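PDB 4OUA: latent form of PPO4 Tyrosinase, which oxidises monophenols and o-diphenols to reactive o-quinones at a pair of copper ions, the initial step of melanin synthesis. Local coordinates for residues 24-29 / 117-122; 54-59 / 267-272; 96-101 / 125-130. All coordinates share one frame; numbering follows the deposited sequence.

From the N terminus, 24-29 comes first and waits until 117-122 for its partner, so contact 1 joins the start of helix 25-40 to helix 116-125. Within that span 54-59 sets out on the longest excursion, which contact 2 closes at 267-272, bringing together two loops near the copper ions. Helix 86-109 then supplies 96-101, which contact 3 ties, only 24 residues later, to 125-130 in the loop after helix 116-125. Contact 1 crosses both others along the chain, whereas contact 3 falls entirely between the two segments of contact 2. Contacts 1 and 3 touch, Phe-27 packing on Asp-125 and Leu-126; contact 2 stays apart, its centre about 20 Å from that of contact 3.

Contact 1: residues 24-29 / 117-122; sequences DEKFFT and KEWAQA. With TEW (6-tungstotellurate(VI)), chain P.
Lys-26 lies across Trp-119 and Ala-122, and its apolar stem does more of the joining than its charge. Lys-26 CB rests against Ala-122 CB at 3.8 Å. Lys-26 CG comes next and stands over one face of the indole, offset toward the rim, 4.1 Å from the centroid of the six-membered ring of Trp-119, a CH-pi contact. There the chain bends (chi2 65°) and then runs straight, carrying CE past the carboxylate of Glu-118, with Lys-26 CE 3.6 Å from Glu-118 OE1. The ammonium at the tip turns to its own neighbour: Lys-26 NZ forms a salt bridge with Glu-25 OE2 at 3.0 Å, its hydrogen bond a weak one, while Glu-118 OE1, 4.0 Å from Lys-26 NZ, offers opposite charge without a bond.

All this takes place where helix 25-40 begins to cross helix 116-125, the short segments inclined at 62° with axes 9.7 Å apart. Asp-24 is the N-cap of the first helix, its OD1 accepting from Phe-27 N nearly along the C-O axis. Farther along the helix, Thr-29 sets CB at the edge of the Trp-119 ring, with CG2 also touching CZ3 and CH2, and Phe-112 stacks on the same indole. Thr-29 OG1 and Thr-29 N both bond to Glu-25 O, reaching it from opposite faces of the carbonyl plane. Phe-27 CE1 meets Ala-122 O in the plane of the phenyl ring, at its edge. At the far end of the second segment Lys-117 grips the tungstotellurate anion: NZ donates to O22 and O23, and the backbone N makes a weak bond to O31.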
loop_
_atom_site.group_PDB
_atom_site.type_symbol
_atom_site.label_atom_id
_atom_site.label_comp_id
_atom_site.label_asym_id
_atom_site.label_seq_id
_atom_site.Cartn_x
_atom_site.Cartn_y
_atom_site.Cartn_z
ATOM N N ASP B 24 9.275 12.586 -18.649
ATOM C CA ASP B 24 10.537 13.305 -18.512
ATOM C C ASP B 24 11.678 12.447 -19.050
ATOM O O ASP B 24 12.050 11.447 -18.436
ATOM C CB ASP B 24 10.787 13.676 -17.048
ATOM C CG ASP B 24 12.046 14.500 -16.859
ATOM O OD1 ASP B 24 13.148 13.910 -16.844
ATOM O OD2 ASP B 24 11.936 15.737 -16.716
ATOM N N GLU B 25 12.230 12.840 -20.196
ATOM C CA GLU B 25 13.246 12.038 -20.873
ATOM C C GLU B 25 14.465 11.773 -19.991
ATOM O O GLU B 25 14.952 10.645 -19.928
ATOM C CB GLU B 25 13.685 12.714 -22.176
ATOM C CG GLU B 25 14.204 14.134 -22.003
ATOM C CD GLU B 25 14.833 14.688 -23.269
ATOM O OE1 GLU B 25 15.322 13.886 -24.094
ATOM O OE2 GLU B 25 14.839 15.926 -23.439
ATOM N N LYS B 26 14.949 12.808 -19.310
ATOM C CA LYS B 26 16.113 12.672 -18.438
ATOM C C LYS B 26 15.853 11.700 -17.291
ATOM O O LYS B 26 16.634 10.777 -17.060
ATOM C CB LYS B 26 16.526 14.034 -17.874
ATOM C CG LYS B 26 17.545 14.789 -18.717
ATOM C CD LYS B 26 16.986 15.180 -20.075
ATOM C CE LYS B 26 18.013 15.966 -20.878
ATOM N NZ LYS B 26 17.505 16.354 -22.225
ATOM N N PHE B 27 14.753 11.916 -16.575
ATOM C CA PHE B 27 14.419 11.105 -15.408
ATOM C C PHE B 27 14.107 9.660 -15.772
ATOM O O PHE B 27 14.608 8.733 -15.138
ATOM C CB PHE B 27 13.229 11.711 -14.660
ATOM C CG PHE B 27 13.598 12.848 -13.755
ATOM C CD1 PHE B 27 14.913 13.039 -13.361
ATOM C CD2 PHE B 27 12.631 13.722 -13.289
ATOM C CE1 PHE B 27 15.256 14.083 -12.523
ATOM C CE2 PHE B 27 12.968 14.769 -12.451
ATOM C CZ PHE B 27 14.282 14.950 -12.067
ATOM N N PHE B 28 13.272 9.476 -16.788
ATOM C CA PHE B 28 12.854 8.140 -17.196
ATOM C C PHE B 28 14.021 7.340 -17.765
ATOM O O PHE B 28 14.120 6.134 -17.547
ATOM C CB PHE B 28 11.724 8.219 -18.220
ATOM C CG PHE B 28 11.197 6.879 -18.644
ATOM C CD1 PHE B 28 10.449 6.108 -17.770
ATOM C CD2 PHE B 28 11.444 6.392 -19.915
ATOM C CE1 PHE B 28 9.962 4.873 -18.154
ATOM C CE2 PHE B 28 10.959 5.158 -20.307
ATOM C CZ PHE B 28 10.215 4.398 -19.425
ATOM N N THR B 29 14.904 8.015 -18.493
ATOM C CA THR B 29 16.082 7.358 -19.042
ATOM C C THR B 29 17.005 6.876 -17.931
ATOM O O THR B 29 17.448 5.727 -17.933
ATOM C CB THR B 29 16.869 8.288 -19.979
ATOM O OG1 THR B 29 16.102 8.537 -21.164
ATOM C CG2 THR B 29 18.193 7.650 -20.366
ATOM N N LYS B 117 26.379 17.704 -18.680
ATOM C CA LYS B 117 26.103 18.495 -17.484
ATOM C C LYS B 117 24.638 18.367 -17.058
ATOM O O LYS B 117 24.332 18.350 -15.863
ATOM C CB LYS B 117 26.469 19.964 -17.711
ATOM C CG LYS B 117 27.291 20.568 -16.577
ATOM C CD LYS B 117 28.491 21.350 -17.100
ATOM C CE LYS B 117 28.069 22.625 -17.819
ATOM N NZ LYS B 117 29.243 23.391 -18.329
ATOM N N GLU B 118 23.735 18.269 -18.031
ATOM C CA GLU B 118 22.317 18.079 -17.733
ATOM C C GLU B 118 22.052 16.704 -17.128
ATOM O O GLU B 118 21.227 16.565 -16.227
ATOM C CB GLU B 118 21.461 18.259 -18.991
ATOM C CG GLU B 118 21.236 19.701 -19.408
ATOM C CD GLU B 118 20.018 19.859 -20.301
ATOM O OE1 GLU B 118 18.943 19.335 -19.938
ATOM O OE2 GLU B 118 20.137 20.501 -21.366
ATOM N N TRP B 119 22.752 15.690 -17.626
ATOM C CA TRP B 119 22.544 14.325 -17.160
ATOM C C TRP B 119 23.052 14.136 -15.734
ATOM O O TRP B 119 22.480 13.370 -14.959
ATOM C CB TRP B 119 23.218 13.326 -18.103
ATOM C CG TRP B 119 22.511 13.189 -19.419
ATOM C CD1 TRP B 119 22.903 13.702 -20.619
ATOM C CD2 TRP B 119 21.277 12.498 -19.660
ATOM N NE1 TRP B 119 21.994 13.368 -21.597
ATOM C CE2 TRP B 119 20.987 12.632 -21.033
ATOM C CE3 TRP B 119 20.395 11.779 -18.848
ATOM C CZ2 TRP B 119 19.846 12.069 -21.611
ATOM C CZ3 TRP B 119 19.263 11.223 -19.424
ATOM C CH2 TRP B 119 18.999 11.370 -20.792
ATOM N N ALA B 120 24.127 14.837 -15.390
ATOM C CA ALA B 120 24.655 14.785 -14.032
ATOM C C ALA B 120 23.671 15.422 -13.056
ATOM O O ALA B 120 23.536 14.982 -11.914
ATOM C CB ALA B 120 26.006 15.478 -13.954
ATOM N N GLN B 121 22.984 16.462 -13.518
ATOM C CA GLN B 121 22.011 17.164 -12.690
ATOM C C GLN B 121 20.722 16.356 -12.564
ATOM O O GLN B 121 20.024 16.440 -11.555
ATOM C CB GLN B 121 21.717 18.550 -13.269
ATOM C CG GLN B 121 20.793 19.396 -12.408
ATOM C CD GLN B 121 21.322 19.580 -10.999
ATOM O OE1 GLN B 121 20.627 19.300 -10.022
ATOM N NE2 GLN B 121 22.556 20.054 -10.887
ATOM N N ALA B 122 20.416 15.575 -13.597
ATOM C CA ALA B 122 19.228 14.731 -13.599
ATOM C C ALA B 122 19.375 13.586 -12.602
ATOM O O ALA B 122 18.412 13.198 -11.941
ATOM C CB ALA B 122 18.965 14.189 -14.993
HETATM O O1 TEW P . 25.291 20.176 -25.069
HETATM O O2 TEW P . 27.878 20.325 -25.116
HETATM O O3 TEW P . 26.182 20.952 -27.313
HETATM O O4 TEW P . 27.053 17.940 -25.206
HETATM O O5 TEW P . 27.908 18.924 -27.692
HETATM O O6 TEW P . 25.270 18.291 -27.253
HETATM O O7 TEW P . 26.205 22.616 -25.048
HETATM O O8 TEW P . 23.401 20.859 -27.153
HETATM O O9 TEW P . 24.699 23.275 -27.477
HETATM O O10 TEW P . 23.660 22.522 -25.002
HETATM O O11 TEW P . 27.806 21.959 -22.787
HETATM O O12 TEW P . 25.221 21.841 -22.758
HETATM O O13 TEW P . 26.884 19.521 -22.837
HETATM O O14 TEW P . 29.425 19.636 -22.830
HETATM O O15 TEW P . 29.842 18.147 -25.120
HETATM O O16 TEW P . 28.419 17.032 -23.049
HETATM O O17 TEW P . 26.084 24.217 -22.681
HETATM O O18 TEW P . 23.294 24.072 -22.754
HETATM O O19 TEW P . 24.730 25.121 -24.854
HETATM O O20 TEW P . 26.867 21.197 -20.554
HETATM O O21 TEW P . 25.183 23.262 -20.192
HETATM O O22 TEW P . 27.838 23.849 -20.609
HETATM O O23 TEW P . 29.647 21.237 -20.651
HETATM O O31 TEW P . 28.304 18.838 -20.387
HETATM TE TE1 TEW P . 26.548 21.074 -23.935
HETATM W W1 TEW P . 26.586 19.186 -26.610
HETATM W W2 TEW P . 24.673 21.855 -26.499
HETATM W W3 TEW P . 28.541 18.451 -24.037
HETATM W W4 TEW P . 24.583 23.724 -23.841
HETATM W W5 TEW P . 26.512 22.974 -21.261
HETATM W W6 TEW P . 28.374 20.269 -21.342
#

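Contact 2: residues 54-59 / 267-272; sequences GIHGLP and THALFA. With NA (sodium ion), chain J; CU1 (copper (I) ion), chain H.
His-56 stands between a copper ion and the chain around Ala-269. Its NE2 binds the metal at 2.0 Å; on the other side of the ring His-56 ND1 donates to Ala-269 O at 3.0 Å, lying in the carbonyl plane but bringing the acceptor 17° out of the imidazole plane. With CG anti to the backbone N (chi1 -161°), the ring reaches both, and the second bond limits rotation of the ring about the NE2-copper bond. Beside it the main chains close up, Gly-57 CA lying 3.9 Å from Leu-270 CA, too near for a CB on the glycine. Leu-58 N then donates to a lone pair of Leu-270 O at 3.1 Å. Farther out, Leu-58 sets CG and CD1 against CB and CD1 of Leu-270, and Leu-58 CD1 also meets Phe-271 CZ, at a slant to the ring. Trimmed to an alanine, Leu-270 would lose both methyl groups, which is likely to open a gap beside Leu-58 CG and Gly-57 CA. Behind this loop a sodium ion gathers Gly-54 O, Gly-57 O and Pro-59 O with two waters, the peptide before Pro-59 being cis. His-81 and His-90 join His-56 on the copper, completing the three-histidine CuA half of the type 3 dicopper centre of tyrosinases.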
loop_
_atom_site.group_PDB
_atom_site.type_symbol
_atom_site.label_atom_id
_atom_site.label_comp_id
_atom_site.label_asym_id
_atom_site.label_seq_id
_atom_site.Cartn_x
_atom_site.Cartn_y
_atom_site.Cartn_z
ATOM N N GLY B 54 15.976 -8.445 -1.246
ATOM C CA GLY B 54 16.112 -9.593 -0.371
ATOM C C GLY B 54 15.896 -9.221 1.083
ATOM O O GLY B 54 15.588 -10.075 1.916
ATOM N N ILE B 55 16.058 -7.938 1.384
ATOM C CA ILE B 55 15.886 -7.436 2.742
ATOM C C ILE B 55 14.474 -7.678 3.263
ATOM O O ILE B 55 14.291 -8.063 4.419
ATOM C CB ILE B 55 16.196 -5.929 2.824
ATOM C CG1 ILE B 55 17.674 -5.675 2.518
ATOM C CG2 ILE B 55 15.826 -5.384 4.193
ATOM C CD1 ILE B 55 18.070 -4.216 2.567
ATOM N N HIS B 56 13.486 -7.454 2.402
ATOM C CA HIS B 56 12.080 -7.573 2.778
ATOM C C HIS B 56 11.765 -8.947 3.358
ATOM O O HIS B 56 11.522 -9.083 4.558
ATOM C CB HIS B 56 11.185 -7.296 1.570
ATOM C CG HIS B 56 9.774 -6.949 1.928
ATOM N ND1 HIS B 56 8.719 -7.812 1.726
ATOM C CD2 HIS B 56 9.244 -5.828 2.474
ATOM C CE1 HIS B 56 7.599 -7.239 2.131
ATOM N NE2 HIS B 56 7.891 -6.035 2.590
ATOM N N GLY B 57 11.773 -9.963 2.501
ATOM C CA GLY B 57 11.521 -11.327 2.931
ATOM C C GLY B 57 12.742 -12.210 2.764
ATOM O O GLY B 57 13.730 -12.060 3.483
ATOM N N LEU B 58 12.669 -13.136 1.812
ATOM C CA LEU B 58 13.785 -14.031 1.521
ATOM C C LEU B 58 14.837 -13.325 0.672
ATOM O O LEU B 58 14.511 -12.433 -0.110
ATOM C CB LEU B 58 13.291 -15.290 0.805
ATOM C CG LEU B 58 12.360 -16.236 1.571
ATOM C CD1 LEU B 58 11.688 -17.199 0.610
ATOM C CD2 LEU B 58 13.122 -17.002 2.640
ATOM N N PRO B 59 16.108 -13.724 0.824
ATOM C CA PRO B 59 16.530 -14.764 1.766
ATOM C C PRO B 59 16.683 -14.233 3.188
ATOM O O PRO B 59 16.769 -13.022 3.391
ATOM C CB PRO B 59 17.881 -15.206 1.204
ATOM C CG PRO B 59 18.425 -13.969 0.571
ATOM C CD PRO B 59 17.233 -13.234 0.006
ATOM N N THR B 267 2.329 -10.868 -4.302
ATOM C CA THR B 267 1.315 -11.191 -3.300
ATOM C C THR B 267 1.859 -12.104 -2.203
ATOM O O THR B 267 1.105 -12.593 -1.363
ATOM C CB THR B 267 0.088 -11.864 -3.939
ATOM O OG1 THR B 267 -1.020 -11.802 -3.033
ATOM C CG2 THR B 267 0.391 -13.318 -4.272
ATOM N N HIS B 268 3.167 -12.333 -2.218
ATOM C CA HIS B 268 3.820 -13.136 -1.191
ATOM C C HIS B 268 4.938 -12.315 -0.555
ATOM O O HIS B 268 5.899 -11.940 -1.226
ATOM C CB HIS B 268 4.367 -14.435 -1.788
ATOM C CG HIS B 268 4.763 -15.455 -0.766
ATOM N ND1 HIS B 268 5.657 -15.188 0.249
ATOM C CD2 HIS B 268 4.394 -16.748 -0.609
ATOM C CE1 HIS B 268 5.817 -16.270 0.990
ATOM N NE2 HIS B 268 5.061 -17.232 0.490
ATOM N N ALA B 269 4.806 -12.044 0.741
ATOM C CA ALA B 269 5.695 -11.116 1.441
ATOM C C ALA B 269 7.166 -11.514 1.366
ATOM O O ALA B 269 8.048 -10.684 1.589
ATOM C CB ALA B 269 5.268 -10.984 2.895
ATOM N N LEU B 270 7.431 -12.778 1.053
ATOM C CA LEU B 270 8.804 -13.261 0.968
ATOM C C LEU B 270 9.422 -12.988 -0.401
ATOM O O LEU B 270 10.639 -13.072 -0.563
ATOM C CB LEU B 270 8.868 -14.760 1.275
ATOM C CG LEU B 270 8.478 -15.193 2.688
ATOM C CD1 LEU B 270 8.653 -16.696 2.854
ATOM C CD2 LEU B 270 9.292 -14.439 3.724
ATOM N N PHE B 271 8.588 -12.653 -1.380
ATOM C CA PHE B 271 9.064 -12.470 -2.748
ATOM C C PHE B 271 8.577 -11.167 -3.375
ATOM O O PHE B 271 9.019 -10.795 -4.462
ATOM C CB PHE B 271 8.626 -13.648 -3.621
ATOM C CG PHE B 271 8.984 -14.992 -3.052
ATOM C CD1 PHE B 271 10.210 -15.572 -3.328
ATOM C CD2 PHE B 271 8.091 -15.674 -2.243
ATOM C CE1 PHE B 271 10.539 -16.808 -2.805
ATOM C CE2 PHE B 271 8.416 -16.910 -1.718
ATOM C CZ PHE B 271 9.642 -17.477 -1.999
ATOM N N ALA B 272 7.673 -10.479 -2.687
ATOM C CA ALA B 272 7.012 -9.296 -3.238
ATOM C C ALA B 272 7.983 -8.181 -3.629
ATOM O O ALA B 272 7.732 -7.440 -4.580
ATOM C CB ALA B 272 5.986 -8.768 -2.244
HETATM NA NA NA J . 15.903 -11.061 4.035
HETATM CU CU CU1 H . 7.016 -4.921 4.038
HETATM O O HOH W 1 5.622 -4.313 2.264
HETATM O O HOH W 2 18.118 -9.700 3.823
HETATM O O HOH W 3 15.849 -11.385 6.118
#

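Contact 3: residues 96-101 / 125-130; sequences IYEQIL and DLRQPY. With NA (sodium ion), chain L.
A buried carboxylate serving a sodium ion with one oxygen and a main-chain amide with the other is the striking element here. Glu-98 OE1 coordinates the sodium at 2.5 Å. Glu-98 OE2 accepts a hydrogen bond from Gln-128 N at 3.1 Å. The amide arrives from above the carboxylate plane, 38° out of it, in a reasonably straight N-H...O bond. Glu-98 reaches this position fully stretched, CG anti to the backbone N (chi1 -172°) and the chain extended beyond, so that it spans the gap from helix 86-109 to the loop after helix 116-125. The salt bridge of OE2 to Arg-15 and the sodium on OE1 would together be expected to stabilise its negative charge.

Arg-127 crosses Glu-98 at a slant but bonds elsewhere. Its aliphatic CB and CD touch Glu-98 OE2, whereas the guanidinium stands almost perpendicular to the carboxylate and Arg-127 NE stays 4.2 Å from that oxygen. Arg-127 NH1 instead donates to Leu-126 O at 2.8 Å, from well above that carbonyl's plane, and to Glu-124 O; NE and NH2 take the carbonyls of Asn-348, Gly-11 and Thr-9, so the guanidinium ties 125-130 to several other parts of the chain.

The Gln-128 side chain turns toward Tyr-97 and Leu-101. Gln-128 CB lies 4.1 Å from Glu-98 CG, and beyond a bend at chi2 its amide group ends at the edge of the Tyr-97 ring, in the ring plane, with the two planes 43° apart. Leu-101 CD2 borders the same amide. Leu-347 O shares the sodium, and Gln-128 O accepts a bond from Ser-283, next to copper ligand His-282. The loop is thereby sewn between helices 86-109 and 277-295, which contribute copper-binding His-90 and His-282 respectively to the helical core characteristic of tyrosinases.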
loop_
_atom_site.group_PDB
_atom_site.type_symbol
_atom_site.label_atom_id
_atom_site.label_comp_id
_atom_site.label_asym_id
_atom_site.label_seq_id
_atom_site.Cartn_x
_atom_site.Cartn_y
_atom_site.Cartn_z
ATOM N N ILE B 96 16.823 3.788 1.211
ATOM C CA ILE B 96 18.049 3.063 0.895
ATOM C C ILE B 96 18.045 2.603 -0.561
ATOM O O ILE B 96 19.074 2.638 -1.234
ATOM C CB ILE B 96 18.246 1.845 1.815
ATOM C CG1 ILE B 96 19.452 1.025 1.355
ATOM C CG2 ILE B 96 17.002 0.980 1.831
ATOM C CD1 ILE B 96 20.740 1.817 1.281
ATOM N N TYR B 97 16.881 2.180 -1.041
ATOM C CA TYR B 97 16.719 1.783 -2.435
ATOM C C TYR B 97 16.887 2.997 -3.337
ATOM O O TYR B 97 17.621 2.958 -4.323
ATOM C CB TYR B 97 15.349 1.134 -2.648
ATOM C CG TYR B 97 15.067 0.680 -4.061
ATOM C CD1 TYR B 97 15.485 -0.567 -4.508
ATOM C CD2 TYR B 97 14.360 1.487 -4.943
ATOM C CE1 TYR B 97 15.218 -0.993 -5.799
ATOM C CE2 TYR B 97 14.087 1.070 -6.235
ATOM C CZ TYR B 97 14.518 -0.172 -6.657
ATOM O OH TYR B 97 14.251 -0.590 -7.941
ATOM N N GLU B 98 16.204 4.079 -2.980
ATOM C CA GLU B 98 16.317 5.346 -3.691
ATOM C C GLU B 98 17.759 5.845 -3.665
ATOM O O GLU B 98 18.252 6.409 -4.641
ATOM C CB GLU B 98 15.380 6.381 -3.066
ATOM C CG GLU B 98 15.259 7.682 -3.832
ATOM C CD GLU B 98 14.376 8.686 -3.118
ATOM O OE1 GLU B 98 14.276 8.613 -1.872
ATOM O OE2 GLU B 98 13.778 9.546 -3.800
ATOM N N GLN B 99 18.428 5.626 -2.539
ATOM C CA GLN B 99 19.820 6.022 -2.365
ATOM C C GLN B 99 20.749 5.243 -3.292
ATOM O O GLN B 99 21.628 5.820 -3.928
ATOM C CB GLN B 99 20.247 5.824 -0.906
ATOM C CG GLN B 99 21.750 5.872 -0.673
ATOM C CD GLN B 99 22.131 5.501 0.751
ATOM O OE1 GLN B 99 21.466 5.898 1.707
ATOM N NE2 GLN B 99 23.200 4.730 0.894
ATOM N N ILE B 100 20.550 3.931 -3.362
ATOM C CA ILE B 100 21.398 3.072 -4.182
ATOM C C ILE B 100 21.085 3.228 -5.666
ATOM O O ILE B 100 21.969 3.109 -6.512
ATOM C CB ILE B 100 21.249 1.594 -3.789
ATOM C CG1 ILE B 100 21.680 1.392 -2.338
ATOM C CG2 ILE B 100 22.081 0.714 -4.702
ATOM C CD1 ILE B 100 23.093 1.855 -2.060
ATOM N N LEU B 101 19.822 3.498 -5.975
ATOM C CA LEU B 101 19.405 3.694 -7.356
ATOM C C LEU B 101 19.994 4.981 -7.925
ATOM O O LEU B 101 20.376 5.029 -9.093
ATOM C CB LEU B 101 17.880 3.718 -7.461
ATOM C CG LEU B 101 17.310 3.643 -8.879
ATOM C CD1 LEU B 101 17.791 2.383 -9.580
ATOM C CD2 LEU B 101 15.791 3.695 -8.854
ATOM N N ASP B 125 18.751 15.013 -9.065
ATOM C CA ASP B 125 17.355 15.290 -8.748
ATOM C C ASP B 125 16.499 14.027 -8.789
ATOM O O ASP B 125 15.307 14.067 -8.481
ATOM C CB ASP B 125 16.789 16.335 -9.714
ATOM C CG ASP B 125 17.590 17.627 -9.716
ATOM O OD1 ASP B 125 18.313 17.885 -8.731
ATOM O OD2 ASP B 125 17.494 18.389 -10.703
ATOM N N LEU B 126 17.112 12.907 -9.159
ATOM C CA LEU B 126 16.372 11.665 -9.364
ATOM C C LEU B 126 15.822 11.084 -8.065
ATOM O O LEU B 126 16.577 10.725 -7.162
ATOM C CB LEU B 126 17.257 10.627 -10.057
ATOM C CG LEU B 126 16.555 9.328 -10.461
ATOM C CD1 LEU B 126 15.342 9.622 -11.335
ATOM C CD2 LEU B 126 17.515 8.388 -11.173
ATOM N N ARG B 127 14.499 10.993 -7.985
ATOM C CA ARG B 127 13.831 10.391 -6.838
ATOM C C ARG B 127 12.923 9.250 -7.293
ATOM O O ARG B 127 12.447 9.243 -8.429
ATOM C CB ARG B 127 13.021 11.441 -6.072
ATOM C CG ARG B 127 13.843 12.609 -5.549
ATOM C CD ARG B 127 14.844 12.157 -4.501
ATOM N NE ARG B 127 15.672 13.260 -4.024
ATOM C CZ ARG B 127 16.871 13.562 -4.513
ATOM N NH1 ARG B 127 17.390 12.841 -5.498
ATOM N NH2 ARG B 127 17.553 14.587 -4.017
ATOM N N GLN B 128 12.689 8.288 -6.405
ATOM C CA GLN B 128 11.832 7.146 -6.708
ATOM C C GLN B 128 10.374 7.571 -6.878
ATOM O O GLN B 128 9.719 7.960 -5.910
ATOM C CB GLN B 128 11.946 6.088 -5.608
ATOM C CG GLN B 128 10.956 4.944 -5.737
ATOM C CD GLN B 128 11.177 4.115 -6.986
ATOM O OE1 GLN B 128 10.264 3.930 -7.789
ATOM N NE2 GLN B 128 12.391 3.601 -7.151
ATOM N N PRO B 129 9.861 7.491 -8.116
ATOM C CA PRO B 129 8.494 7.913 -8.447
ATOM C C PRO B 129 7.433 7.054 -7.760
ATOM O O PRO B 129 7.679 5.876 -7.490
ATOM C CB PRO B 129 8.436 7.742 -9.970
ATOM C CG PRO B 129 9.455 6.696 -10.266
ATOM C CD PRO B 129 10.563 6.923 -9.280
ATOM N N TYR B 130 6.269 7.637 -7.487
ATOM C CA TYR B 130 5.209 6.926 -6.781
ATOM C C TYR B 130 4.015 6.617 -7.681
ATOM O O TYR B 130 3.661 7.401 -8.560
ATOM C CB TYR B 130 4.742 7.727 -5.560
ATOM C CG TYR B 130 4.051 9.034 -5.894
ATOM C CD1 TYR B 130 2.681 9.080 -6.118
ATOM C CD2 TYR B 130 4.768 10.221 -5.974
ATOM C CE1 TYR B 130 2.046 10.269 -6.420
ATOM C CE2 TYR B 130 4.140 11.415 -6.276
ATOM C CZ TYR B 130 2.781 11.434 -6.498
ATOM O OH TYR B 130 2.157 12.623 -6.798
HETATM NA NA NA L . 15.733 9.450 -0.021
#